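Local structure of PKD domain (Vibrio anguillarum, 6AEM) at residues Q6-N11 with L66-D71; Y62-T67 with R80-E85. The protein forms a calcium-binding polycystic-kidney-disease domain of the Vibrio protease Epp, a small all-beta module whose wider role in the protease is not established. One frame throughout, in Å; residues are numbered along the deposited sequence. Where two conformers were deposited one is given.

Interaction 1: residues Q6-N11 with L66-D71; sequences QAPVAN and LTVTDD. With CA (calcium ion), chain C.
Q6 and D70 meet through a calcium ion. The backbone O of Q6 and the carboxylate OD2 of D70 each bind it at 2.4 Å, which explains how two acceptors, Q6 O and D70 OD2, can sit 3.3 Å apart. In D70 chi1 of 77° sets CG between the backbone N and the carbonyl carbon, which brings the carboxylate group to the calcium side. D70 OD1 accepts from the backbone N of K72, just past the strand end. Water 1 is another calcium ligand and donates to D71 OD1 over 2.7 Å, drawing D71 in as a second-shell residue; N5, D29 and D31 complete the protein part of the site.

The rest is van der Waals contact, largely carbon against carbon, with no direct hydrogen bond between the two segments. The P8 ring and the V68 side chain lie alongside, pointing opposite ways, with P8 CB 3.8 Å from V68 CG2. The ring is roughly perpendicular to the D70 side chain, P8 CD being 3.7 Å from D70 OD2. A10 CB reaches the same V68 methyl, CG2, at 4.0 Å.

Segment 6-11 runs roughly antiparallel to strand 60-70 as it leads into strand 12-17. From strand 34-40, L34 touches P8 and Y37 touches V68; from strand 75-84, N76 ND2 hydrogen-bonds to P8 O and T78 OG1 to A10 O.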
ATOM      1  N   GLN A   6      12.273   5.594 -15.929  1.00 14.46           N
ATOM      2  CA  GLN A   6      11.184   6.226 -15.192  1.00 15.35           C
ATOM      3  C   GLN A   6      10.995   5.506 -13.859  1.00 13.52           C
ATOM      4  O   GLN A   6      10.917   4.276 -13.831  1.00 12.26           O
ATOM      5  CB  GLN A   6       9.895   6.184 -16.017  1.00 18.51           C
ATOM      6  CG  GLN A   6       9.998   6.881 -17.376  1.00 23.53           C
ATOM      7  CD  GLN A   6       8.704   6.786 -18.188  1.00 27.88           C
ATOM      8  OE1 GLN A   6       7.602   7.060 -17.684  1.00 28.88           O
ATOM      9  NE2 GLN A   6       8.836   6.370 -19.440  1.00 30.05           N
ATOM     10  N   ALA A   7      10.975   6.264 -12.752  1.00 14.27           N
ATOM     11  CA  ALA A   7      10.707   5.664 -11.454  1.00 14.79           C
ATOM     12  C   ALA A   7       9.279   5.103 -11.456  1.00 13.83           C
ATOM     13  O   ALA A   7       8.388   5.624 -12.142  1.00 13.72           O
ATOM     14  CB  ALA A   7      10.849   6.699 -10.343  1.00 15.56           C
ATOM     15  N   PRO A   8       9.040   4.020 -10.736  1.00 11.91           N
ATOM     16  CA  PRO A   8       7.722   3.387 -10.762  1.00 10.73           C
ATOM     17  C   PRO A   8       6.667   4.278 -10.130  1.00 10.98           C
ATOM     18  O   PRO A   8       6.940   5.201  -9.360  1.00 12.11           O
ATOM     19  CB  PRO A   8       7.959   2.097  -9.950  1.00 11.26           C
ATOM     20  CG  PRO A   8       9.060   2.470  -8.995  1.00 12.20           C
ATOM     21  CD  PRO A   8       9.968   3.369  -9.795  1.00 11.87           C
ATOM     22  N   VAL A   9       5.431   3.948 -10.463  1.00 10.51           N
ATOM     23  CA  VAL A   9       4.242   4.640  -9.955  1.00 11.54           C
ATOM     24  C   VAL A   9       3.633   3.800  -8.838  1.00 11.31           C
ATOM     25  O   VAL A   9       3.243   2.658  -9.062  1.00 11.68           O
ATOM     26  CB  VAL A   9       3.200   4.852 -11.063  1.00 13.32           C
ATOM     27  CG1 VAL A   9       1.962   5.532 -10.501  1.00 15.43           C
ATOM     28  CG2 VAL A   9       3.775   5.656 -12.215  1.00 14.61           C
ATOM     29  N   ALA A  10       3.587   4.347  -7.631  1.00 11.52           N
ATOM     30  CA  ALA A  10       2.951   3.718  -6.476  1.00 11.96           C
ATOM     31  C   ALA A  10       1.556   4.300  -6.302  1.00 12.77           C
ATOM     32  O   ALA A  10       1.390   5.519  -6.209  1.00 12.92           O
ATOM     33  CB  ALA A  10       3.740   3.944  -5.194  1.00 12.44           C
ATOM     34  N   ASN A  11       0.546   3.441  -6.324  1.00 13.92           N
ATOM     35  CA  ASN A  11      -0.808   3.902  -6.068  0.57 13.94           C
ATOM     36  C   ASN A  11      -1.683   2.735  -5.661  1.00 13.88           C
ATOM     37  O   ASN A  11      -1.408   1.588  -5.998  1.00 14.66           O
ATOM     38  CB  ASN A  11      -1.412   4.580  -7.286  0.57 15.95           C
ATOM     39  CG  ASN A  11      -2.688   5.291  -6.954  0.57 18.47           C
ATOM     40  OD1 ASN A  11      -2.930   5.676  -5.801  0.57 20.65           O
ATOM     41  ND2 ASN A  11      -3.521   5.476  -7.954  0.57 19.27           N
ATOM     42  N   LEU A  66       2.684   2.667   0.892  1.00  9.07           N
ATOM     43  CA  LEU A  66       3.154   1.642  -0.029  1.00  8.93           C
ATOM     44  C   LEU A  66       4.379   2.165  -0.755  1.00  9.08           C
ATOM     45  O   LEU A  66       4.313   3.215  -1.414  1.00  9.45           O
ATOM     46  CB  LEU A  66       2.095   1.280  -1.073  1.00  9.56           C
ATOM     47  CG  LEU A  66       2.561   0.357  -2.209  1.00 10.09           C
ATOM     48  CD1 LEU A  66       3.016  -0.989  -1.680  1.00 11.10           C
ATOM     49  CD2 LEU A  66       1.443   0.230  -3.241  1.00 10.85           C
ATOM     50  N   THR A  67       5.466   1.395  -0.682  1.00  9.29           N
ATOM     51  CA  THR A  67       6.660   1.648  -1.480  1.00  9.28           C
ATOM     52  C   THR A  67       6.816   0.523  -2.490  1.00  9.09           C
ATOM     53  O   THR A  67       6.701  -0.654  -2.133  1.00 11.38           O
ATOM     54  CB  THR A  67       7.928   1.755  -0.620  1.00 10.08           C
ATOM     55  OG1 THR A  67       7.727   2.784   0.351  1.00 10.57           O
ATOM     56  CG2 THR A  67       9.169   2.084  -1.466  1.00 10.19           C
ATOM     57  N   VAL A  68       7.032   0.894  -3.752  1.00  9.03           N
ATOM     58  CA  VAL A  68       7.289  -0.092  -4.804  1.00  9.40           C
ATOM     59  C   VAL A  68       8.668   0.141  -5.403  1.00  9.92           C
ATOM     60  O   VAL A  68       9.155   1.270  -5.423  1.00  9.64           O
ATOM     61  CB  VAL A  68       6.185  -0.128  -5.891  1.00 10.82           C
ATOM     62  CG1 VAL A  68       4.839  -0.435  -5.291  1.00 11.44           C
ATOM     63  CG2 VAL A  68       6.146   1.187  -6.683  1.00 11.18           C
ATOM     64  N   THR A  69       9.260  -0.927  -5.924  1.00  9.29           N
ATOM     65  CA  THR A  69      10.597  -0.913  -6.524  1.00  9.59           C
ATOM     66  C   THR A  69      10.529  -1.493  -7.936  1.00 10.39           C
ATOM     67  O   THR A  69       9.891  -2.528  -8.138  1.00 11.18           O
ATOM     68  CB  THR A  69      11.580  -1.773  -5.669  1.00  9.79           C
ATOM     69  OG1 THR A  69      11.558  -1.307  -4.305  1.00 10.86           O
ATOM     70  CG2 THR A  69      13.007  -1.703  -6.176  1.00  9.86           C
ATOM     71  N   ASP A  70      11.229  -0.872  -8.892  1.00 10.37           N
ATOM     72  CA  ASP A  70      11.246  -1.369 -10.262  1.00 10.43           C
ATOM     73  C   ASP A  70      12.477  -2.253 -10.523  1.00 10.85           C
ATOM     74  O   ASP A  70      13.291  -2.534  -9.638  1.00 10.79           O
ATOM     75  CB  ASP A  70      11.039  -0.261 -11.304  1.00 10.10           C
ATOM     76  CG  ASP A  70      12.277   0.608 -11.553  1.00 10.96           C
ATOM     77  OD1 ASP A  70      13.399   0.301 -11.046  1.00 10.97           O
ATOM     78  OD2 ASP A  70      12.094   1.635 -12.272  1.00 11.38           O
ATOM     79  N   ASP A  71      12.570  -2.744 -11.762  1.00 10.79           N
ATOM     80  CA  ASP A  71      13.605  -3.681 -12.217  1.00 12.38           C
ATOM     81  C   ASP A  71      15.000  -3.083 -12.216  1.00 12.51           C
ATOM     82  O   ASP A  71      15.973  -3.836 -12.334  1.00 13.50           O
ATOM     83  CB  ASP A  71      13.266  -4.213 -13.620  1.00 12.57           C
ATOM     84  CG  ASP A  71      13.060  -3.100 -14.634  1.00 14.12           C
ATOM     85  OD1 ASP A  71      12.073  -2.355 -14.541  1.00 13.94           O
ATOM     86  OD2 ASP A  71      13.896  -2.997 -15.544  1.00 15.24           O
TER
HETATM   87 CA    CA C 101      11.180   2.020 -14.465  1.00 11.48          CA
HETATM   88  O   HOH W   1      12.504   0.209 -15.281  1.00 14.33           O

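Interaction 2: residues Y62-T67 with R80-E85; sequences YTVSLT and RTTQVE. With ZN (zinc ion), chain F.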
ATOM      1  N   TYR A  62      -5.599   6.068  10.344  1.00 11.06           N
ATOM      2  CA  TYR A  62      -4.271   5.516  10.161  1.00 10.91           C
ATOM      3  C   TYR A  62      -3.740   5.992   8.813  1.00  9.73           C
ATOM      4  O   TYR A  62      -4.520   6.234   7.861  1.00 10.98           O
ATOM      5  CB  TYR A  62      -4.336   3.978  10.101  1.00 11.94           C
ATOM      6  CG  TYR A  62      -4.847   3.328  11.357  1.00 13.19           C
ATOM      7  CD1 TYR A  62      -3.997   3.055  12.436  1.00 13.33           C
ATOM      8  CD2 TYR A  62      -6.177   2.964  11.480  1.00 14.10           C
ATOM      9  CE1 TYR A  62      -4.469   2.458  13.616  1.00 15.16           C
ATOM     10  CE2 TYR A  62      -6.636   2.364  12.652  1.00 14.21           C
ATOM     11  CZ  TYR A  62      -5.779   2.111  13.706  1.00 15.25           C
ATOM     12  OH  TYR A  62      -6.243   1.482  14.844  1.00 17.47           O
ATOM     13  N   THR A  63      -2.413   6.136   8.735  1.00  9.40           N
ATOM     14  CA  THR A  63      -1.737   6.392   7.469  1.00  9.50           C
ATOM     15  C   THR A  63      -1.209   5.049   6.955  1.00  9.64           C
ATOM     16  O   THR A  63      -0.448   4.365   7.649  1.00 11.01           O
ATOM     17  CB  THR A  63      -0.608   7.405   7.665  1.00 10.04           C
ATOM     18  OG1 THR A  63      -1.150   8.670   8.059  1.00 11.29           O
ATOM     19  CG2 THR A  63       0.203   7.588   6.376  1.00 10.46           C
ATOM     20  N   VAL A  64      -1.633   4.680   5.735  1.00  9.72           N
ATOM     21  CA  VAL A  64      -1.175   3.473   5.050  1.00  9.24           C
ATOM     22  C   VAL A  64      -0.186   3.899   3.981  1.00  9.63           C
ATOM     23  O   VAL A  64      -0.481   4.800   3.186  1.00 10.22           O
ATOM     24  CB  VAL A  64      -2.368   2.721   4.441  1.00 10.18           C
ATOM     25  CG1 VAL A  64      -1.916   1.540   3.608  1.00 11.58           C
ATOM     26  CG2 VAL A  64      -3.339   2.270   5.539  1.00 11.13           C
ATOM     27  N   SER A  65       0.972   3.249   3.964  1.00  9.58           N
ATOM     28  CA  SER A  65       2.049   3.575   3.045  0.53  9.08           C
ATOM     29  C   SER A  65       2.408   2.383   2.173  1.00  9.29           C
ATOM     30  O   SER A  65       2.449   1.243   2.653  1.00 10.10           O
ATOM     31  CB  SER A  65       3.303   3.925   3.846  0.53  9.10           C
ATOM     32  OG  SER A  65       3.086   5.008   4.717  0.53  9.29           O
ATOM     33  N   LEU A  66       2.684   2.667   0.892  1.00  9.07           N
ATOM     34  CA  LEU A  66       3.154   1.642  -0.029  1.00  8.93           C
ATOM     35  C   LEU A  66       4.379   2.165  -0.755  1.00  9.08           C
ATOM     36  O   LEU A  66       4.313   3.215  -1.414  1.00  9.45           O
ATOM     37  CB  LEU A  66       2.095   1.280  -1.073  1.00  9.56           C
ATOM     38  CG  LEU A  66       2.561   0.357  -2.209  1.00 10.09           C
ATOM     39  CD1 LEU A  66       3.016  -0.989  -1.680  1.00 11.10           C
ATOM     40  CD2 LEU A  66       1.443   0.230  -3.241  1.00 10.85           C
ATOM     41  N   THR A  67       5.466   1.395  -0.682  1.00  9.29           N
ATOM     42  CA  THR A  67       6.660   1.648  -1.480  1.00  9.28           C
ATOM     43  C   THR A  67       6.816   0.523  -2.490  1.00  9.09           C
ATOM     44  O   THR A  67       6.701  -0.654  -2.133  1.00 11.38           O
ATOM     45  CB  THR A  67       7.928   1.755  -0.620  1.00 10.08           C
ATOM     46  OG1 THR A  67       7.727   2.784   0.351  1.00 10.57           O
ATOM     47  CG2 THR A  67       9.169   2.084  -1.466  1.00 10.19           C
ATOM     48  N   ARG A  80      -1.760   7.164   2.086  1.00  9.27           N
ATOM     49  CA  ARG A  80      -3.129   7.671   2.176  1.00 10.05           C
ATOM     50  C   ARG A  80      -3.621   7.477   3.605  1.00  9.05           C
ATOM     51  O   ARG A  80      -3.420   6.411   4.187  1.00  9.67           O
ATOM     52  CB  ARG A  80      -4.105   6.943   1.253  1.00 12.20           C
ATOM     53  CG  ARG A  80      -3.755   6.944  -0.209  1.00 14.60           C
ATOM     54  CD  ARG A  80      -4.879   6.181  -0.967  1.00 15.72           C
ATOM     55  NE  ARG A  80      -4.736   6.359  -2.405  1.00 17.50           N
ATOM     56  CZ  ARG A  80      -5.024   7.474  -3.049  1.00 19.20           C
ATOM     57  NH1 ARG A  80      -5.587   8.495  -2.423  1.00 22.94           N
ATOM     58  NH2 ARG A  80      -4.802   7.515  -4.358  1.00 20.31           N
ATOM     59  N   THR A  81      -4.308   8.495   4.150  1.00  9.29           N
ATOM     60  CA  THR A  81      -5.025   8.271   5.405  1.00  9.76           C
ATOM     61  C   THR A  81      -6.316   7.479   5.144  1.00 10.38           C
ATOM     62  O   THR A  81      -6.927   7.553   4.064  1.00 10.31           O
ATOM     63  CB  THR A  81      -5.333   9.587   6.140  1.00 10.03           C
ATOM     64  OG1 THR A  81      -6.067  10.475   5.278  1.00 10.45           O
ATOM     65  CG2 THR A  81      -4.038  10.243   6.630  1.00 10.60           C
ATOM     66  N   THR A  82      -6.724   6.703   6.147  1.00 10.30           N
ATOM     67  CA  THR A  82      -7.980   5.977   6.136  1.00 12.28           C
ATOM     68  C   THR A  82      -8.566   6.046   7.536  1.00 13.74           C
ATOM     69  O   THR A  82      -7.864   6.256   8.526  1.00 14.27           O
ATOM     70  CB  THR A  82      -7.764   4.519   5.672  1.00 14.52           C
ATOM     71  OG1 THR A  82      -9.031   3.910   5.408  1.00 16.21           O
ATOM     72  CG2 THR A  82      -6.987   3.703   6.686  1.00 15.42           C
ATOM     73  N   GLN A  83      -9.864   5.872   7.600  1.00 16.02           N
ATOM     74  CA  GLN A  83     -10.577   5.846   8.868  1.00 18.51           C
ATOM     75  C   GLN A  83     -11.345   4.542   8.949  1.00 18.02           C
ATOM     76  O   GLN A  83     -12.036   4.162   7.996  1.00 19.40           O
ATOM     77  CB  GLN A  83     -11.540   7.029   8.997  1.00 23.53           C
ATOM     78  CG  GLN A  83     -10.858   8.398   9.057  1.00 29.48           C
ATOM     79  CD  GLN A  83     -10.389   8.922   7.708  1.00 35.54           C
ATOM     80  OE1 GLN A  83     -11.065   8.747   6.684  1.00 38.68           O
ATOM     81  NE2 GLN A  83      -9.208   9.558   7.698  1.00 36.11           N
ATOM     82  N   VAL A  84     -11.231   3.856  10.078  1.00 16.88           N
ATOM     83  CA  VAL A  84     -11.997   2.642  10.312  1.00 17.82           C
ATOM     84  C   VAL A  84     -12.764   2.809  11.608  1.00 19.01           C
ATOM     85  O   VAL A  84     -12.287   3.446  12.554  1.00 19.58           O
ATOM     86  CB  VAL A  84     -11.150   1.351  10.318  1.00 19.41           C
ATOM     87  CG1 VAL A  84     -10.558   1.121   8.937  1.00 21.38           C
ATOM     88  CG2 VAL A  84     -10.070   1.391  11.372  1.00 20.22           C
ATOM     89  N   GLU A  85     -13.964   2.263  11.628  1.00 19.95           N
ATOM     90  CA  GLU A  85     -14.850   2.347  12.768  1.00 22.25           C
ATOM     91  C   GLU A  85     -15.309   0.944  13.116  1.00 21.68           C
ATOM     92  O   GLU A  85     -15.440   0.091  12.243  1.00 21.98           O
ATOM     93  CB  GLU A  85     -16.106   3.160  12.422  1.00 25.93           C
ATOM     94  CG  GLU A  85     -15.837   4.560  11.905  1.00 30.21           C
ATOM     95  CD  GLU A  85     -17.001   5.104  11.106  1.00 33.69           C
ATOM     96  OE1 GLU A  85     -18.162   4.767  11.418  1.00 35.37           O
ATOM     97  OE2 GLU A  85     -16.754   5.834  10.131  1.00 35.70           O
TER
HETATM   98 ZN    ZN F 104     -18.987   6.207   9.908  1.00 71.96          ZN
HETATM   99  O   HOH W   2     -20.269   4.970  11.233  1.00 33.00           O
HETATM  100  O   HOH W   3     -20.179   4.013   9.230  1.00 39.57           O
HETATM  101  O   HOH W   4     -17.773   8.043   8.911  1.00 38.94           O
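This is the beta hairpin of strands 60-70 and 75-84, at one border of the four-stranded antiparallel sheet in the PKD domain's beta sandwich. Y62 pairs with T82 and V64 with R80 as hydrogen-bonded pairs, and T63 faces T81 as the non-hydrogen-bonded pair between them. Four backbone bonds result. At one pair Y62 N gives to T82 O and T82 N returns to Y62 O; at the other V64 N gives to R80 O over 2.9 Å, nearly straight at 173°, and R80 N returns to V64 O. Y62 O also receives a CA-H...O contact from T81 CA at 3.2 Å. The short strand axes make 136° between their N-to-C directions, well away from a flat antiparallel pair; farther along the hairpin L66 bonds to T78.

Y62, V64, R80 and T82 put their side chains on one face of the sheet. T82 has OG1 anti to its backbone N (chi1 -168°), which leaves the methyl CG2 to meet V64 CG2 at 4.1 Å; both residues touch L14 of strand 12-17 in the facing sheet. R80 reaches further, its NE hydrogen-bonding to F12 O. On the other face, T63 OG1 lies 3.6 Å from the T81 methyl CG2.

Beyond the paired residues, E85 binds a zinc ion through both carboxylate oxygens, with three waters as further ligands. Y62 stacks on the ring of Y56, and its OH hydrogen-bonds to R58 O. V84 comes up to the Y62 ring from the edge, its side chain roughly perpendicular to that of Y62, with V84 CG2 in the ring plane and 3.8 Å from Y62 CE2.

In the fold
From the N terminus, 6-11 comes first along the chain and is met by 66-71 at the end of strand 60-70; interaction 1 thus closes a long loop holding strands 12-17, 20-25, 34-40, 46-47 and 53-55. Interaction 2 closes a far shorter one: the end of strand 60-70, the turn and the start of strand 75-84. The two loops overlap without nesting, since 62-67 begins inside the first and runs into its closing segment, while 80-85 follows it. They share L66 and T67, and their centres are about 18 Å apart on opposite sides of the chain's centre. A direct tie remains: N11 OD1 probably hydrogen-bonds to R80 NH2 at 3.0 Å, joining the N-terminal segment to the hairpin's second strand.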